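Local structure of starch synthase I (Hordeum vulgare, 4HLN) at residues A[588-591]-A[596-599]. The protein belongs to the starch synthases, plant enzymes of the glycosyltransferase class with two Rossmann-like domains, and binds a glycan. Numbering follows the deposited sequence.
Sequences STFR and SWEG. With GLC (alpha-D-glucopyranose), chain B.
With CG anti to the backbone N in W597 (chi1 -165°), and likewise in F590, each CG lies beside its own carbonyl carbon, which sends the ring toward the gap between the helices, and the two aromatic groups meet there. The phenyl ring turns its edge to the indole: CD1 of F590 lies over one face of W597, toward the rim, 3.7 Å from CE2. The ring planes stand at 74°, an edge-to-face pair whose centroids, that of the phenyl and that of the five-membered indole ring, are 5.1 Å apart. The benzo half of the same face receives the root of the phenylalanine. CB of F590 sits 3.9 Å from the centroid of the six-membered ring of W597 and only 10° off its normal, a CH-pi contact, while CA of F590 comes within 3.7 Å of W597 CE3. One face of the indole thus meets both the phenyl edge and the backbone of helix 576-592 at F590.

T589 meets the indole differently, at its edge: CG2, in the plane of the ring, is 4.0 Å from W597 CE3. Its methyl faces this apolar contact, while OG1 is hydrogen-bonded to T585 O and more weakly to O3 of another glucose. S596, the residue just before W597, carries the polar side of the contact; its OG accepts a hydrogen bond from O2 of the glucopyranose (3.3 Å) and is also hydrogen-bonded to E564 OE1, which itself hydrogen-bonds the glucose. T589 and S596 both belong to the glycan pocket.

The contact joins the C-terminal end of helix 576-592 to the start of helix 594-606 in the C-terminal Rossmann-like domain of the GT-B fold, with T589 and W597 touching W569 on strand 569-571, an outermost strand of its six-stranded parallel sheet.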
ATOM      1  N   SER A 588     -24.251 -10.028  15.679  1.00 67.54           N
ATOM      2  CA  SER A 588     -24.682 -11.032  16.644  1.00 72.74           C
ATOM      3  C   SER A 588     -23.714 -11.089  17.809  1.00 78.81           C
ATOM      4  O   SER A 588     -24.103 -10.948  18.967  1.00 85.15           O
ATOM      5  CB  SER A 588     -24.763 -12.401  15.979  1.00 79.81           C
ATOM      6  OG  SER A 588     -25.743 -12.393  14.957  1.00 91.56           O
ATOM      7  N   THR A 589     -22.445 -11.297  17.491  1.00 72.49           N
ATOM      8  CA  THR A 589     -21.389 -11.296  18.488  1.00 64.60           C
ATOM      9  C   THR A 589     -21.450 -10.061  19.390  1.00 70.78           C
ATOM     10  O   THR A 589     -21.214 -10.145  20.596  1.00 74.92           O
ATOM     11  CB  THR A 589     -20.041 -11.319  17.791  1.00 63.37           C
ATOM     12  OG1 THR A 589     -20.059 -12.331  16.772  1.00 71.54           O
ATOM     13  CG2 THR A 589     -18.917 -11.585  18.792  1.00 51.76           C
ATOM     14  N   PHE A 590     -21.768  -8.916  18.797  1.00 68.95           N
ATOM     15  CA  PHE A 590     -21.814  -7.666  19.534  1.00 68.23           C
ATOM     16  C   PHE A 590     -22.924  -7.689  20.574  1.00 73.65           C
ATOM     17  O   PHE A 590     -22.730  -7.244  21.707  1.00 75.82           O
ATOM     18  CB  PHE A 590     -22.005  -6.480  18.583  1.00 69.50           C
ATOM     19  CG  PHE A 590     -22.319  -5.183  19.284  1.00 73.95           C
ATOM     20  CD1 PHE A 590     -21.336  -4.503  20.001  1.00 77.12           C
ATOM     21  CD2 PHE A 590     -23.593  -4.642  19.232  1.00 59.31           C
ATOM     22  CE1 PHE A 590     -21.626  -3.309  20.655  1.00 67.19           C
ATOM     23  CE2 PHE A 590     -23.884  -3.453  19.880  1.00 61.96           C
ATOM     24  CZ  PHE A 590     -22.901  -2.788  20.595  1.00 64.64           C
ATOM     25  N   ARG A 591     -24.084  -8.215  20.190  1.00 76.84           N
ATOM     26  CA  ARG A 591     -25.238  -8.256  21.096  1.00 79.41           C
ATOM     27  C   ARG A 591     -25.176  -9.392  22.122  1.00 76.15           C
ATOM     28  O   ARG A 591     -25.356  -9.169  23.323  1.00 66.34           O
ATOM     29  CB  ARG A 591     -26.545  -8.357  20.306  1.00 65.20           C
ATOM     30  CG  ARG A 591     -26.568  -7.515  19.060  1.00 66.89           C
ATOM     31  CD  ARG A 591     -27.975  -7.379  18.520  1.00 78.24           C
ATOM     32  NE  ARG A 591     -28.639  -6.184  19.036  1.00 88.70           N
ATOM     33  CZ  ARG A 591     -29.194  -5.250  18.265  1.00 88.41           C
ATOM     34  NH1 ARG A 591     -29.164  -5.383  16.936  1.00 76.87           N
ATOM     35  NH2 ARG A 591     -29.780  -4.192  18.826  1.00 84.04           N
ATOM     36  N   SER A 596     -16.895 -11.675  24.567  1.00 75.20           N
ATOM     37  CA  SER A 596     -16.105 -11.969  23.369  1.00 83.21           C
ATOM     38  C   SER A 596     -15.776 -10.697  22.588  1.00 76.81           C
ATOM     39  O   SER A 596     -14.648 -10.509  22.131  1.00 72.63           O
ATOM     40  CB  SER A 596     -16.840 -12.952  22.456  1.00 90.89           C
ATOM     41  OG  SER A 596     -16.843 -14.258  23.003  1.00 99.01           O
ATOM     42  N   TRP A 597     -16.775  -9.836  22.426  1.00 73.42           N
ATOM     43  CA  TRP A 597     -16.580  -8.553  21.771  1.00 68.49           C
ATOM     44  C   TRP A 597     -15.433  -7.773  22.419  1.00 69.78           C
ATOM     45  O   TRP A 597     -14.470  -7.382  21.743  1.00 69.03           O
ATOM     46  CB  TRP A 597     -17.865  -7.731  21.810  1.00 63.52           C
ATOM     47  CG  TRP A 597     -17.835  -6.585  20.861  1.00 67.73           C
ATOM     48  CD1 TRP A 597     -17.600  -5.271  21.157  1.00 66.82           C
ATOM     49  CD2 TRP A 597     -18.030  -6.648  19.448  1.00 64.31           C
ATOM     50  NE1 TRP A 597     -17.642  -4.511  20.009  1.00 64.67           N
ATOM     51  CE2 TRP A 597     -17.903  -5.335  18.948  1.00 59.53           C
ATOM     52  CE3 TRP A 597     -18.291  -7.690  18.554  1.00 67.17           C
ATOM     53  CZ2 TRP A 597     -18.030  -5.040  17.597  1.00 65.10           C
ATOM     54  CZ3 TRP A 597     -18.419  -7.393  17.210  1.00 67.78           C
ATOM     55  CH2 TRP A 597     -18.291  -6.080  16.745  1.00 65.73           C
ATOM     56  N   GLU A 598     -15.535  -7.556  23.728  1.00 64.87           N
ATOM     57  CA  GLU A 598     -14.467  -6.905  24.482  1.00 69.05           C
ATOM     58  C   GLU A 598     -13.088  -7.455  24.122  1.00 69.91           C
ATOM     59  O   GLU A 598     -12.109  -6.714  24.063  1.00 80.57           O
ATOM     60  CB  GLU A 598     -14.701  -7.041  25.989  1.00 88.78           C
ATOM     61  CG  GLU A 598     -15.660  -6.010  26.582  1.00110.16           C
ATOM     62  CD  GLU A 598     -15.055  -5.237  27.758  1.00122.99           C
ATOM     63  OE1 GLU A 598     -13.912  -5.552  28.168  1.00118.55           O
ATOM     64  OE2 GLU A 598     -15.727  -4.309  28.271  1.00128.69           O
ATOM     65  N   GLY A 599     -13.005  -8.757  23.889  1.00 66.02           N
ATOM     66  CA  GLY A 599     -11.736  -9.361  23.539  1.00 62.21           C
ATOM     67  C   GLY A 599     -11.274  -8.922  22.165  1.00 74.00           C
ATOM     68  O   GLY A 599     -10.094  -8.613  21.969  1.00 80.96           O
TER
HETATM   69  C1  GLC B   3     -19.910 -17.576  19.948  1.00145.59           C
HETATM   70  C2  GLC B   3     -19.062 -16.942  21.051  1.00138.33           C
HETATM   71  C3  GLC B   3     -18.134 -17.941  21.745  1.00135.92           C
HETATM   72  C4  GLC B   3     -18.868 -19.193  22.230  1.00143.08           C
HETATM   73  C5  GLC B   3     -20.116 -19.536  21.398  1.00150.27           C
HETATM   74  C6  GLC B   3     -21.186 -20.046  22.361  1.00150.60           C
HETATM   75  O2  GLC B   3     -18.351 -15.843  20.534  1.00136.02           O
HETATM   76  O3  GLC B   3     -17.576 -17.314  22.877  1.00126.70           O
HETATM   77  O4  GLC B   3     -18.009 -20.340  22.268  1.00147.97           O
HETATM   78  O5  GLC B   3     -20.729 -18.503  20.630  1.00152.36           O
HETATM   79  O6  GLC B   3     -22.422 -19.411  22.100  1.00148.30           O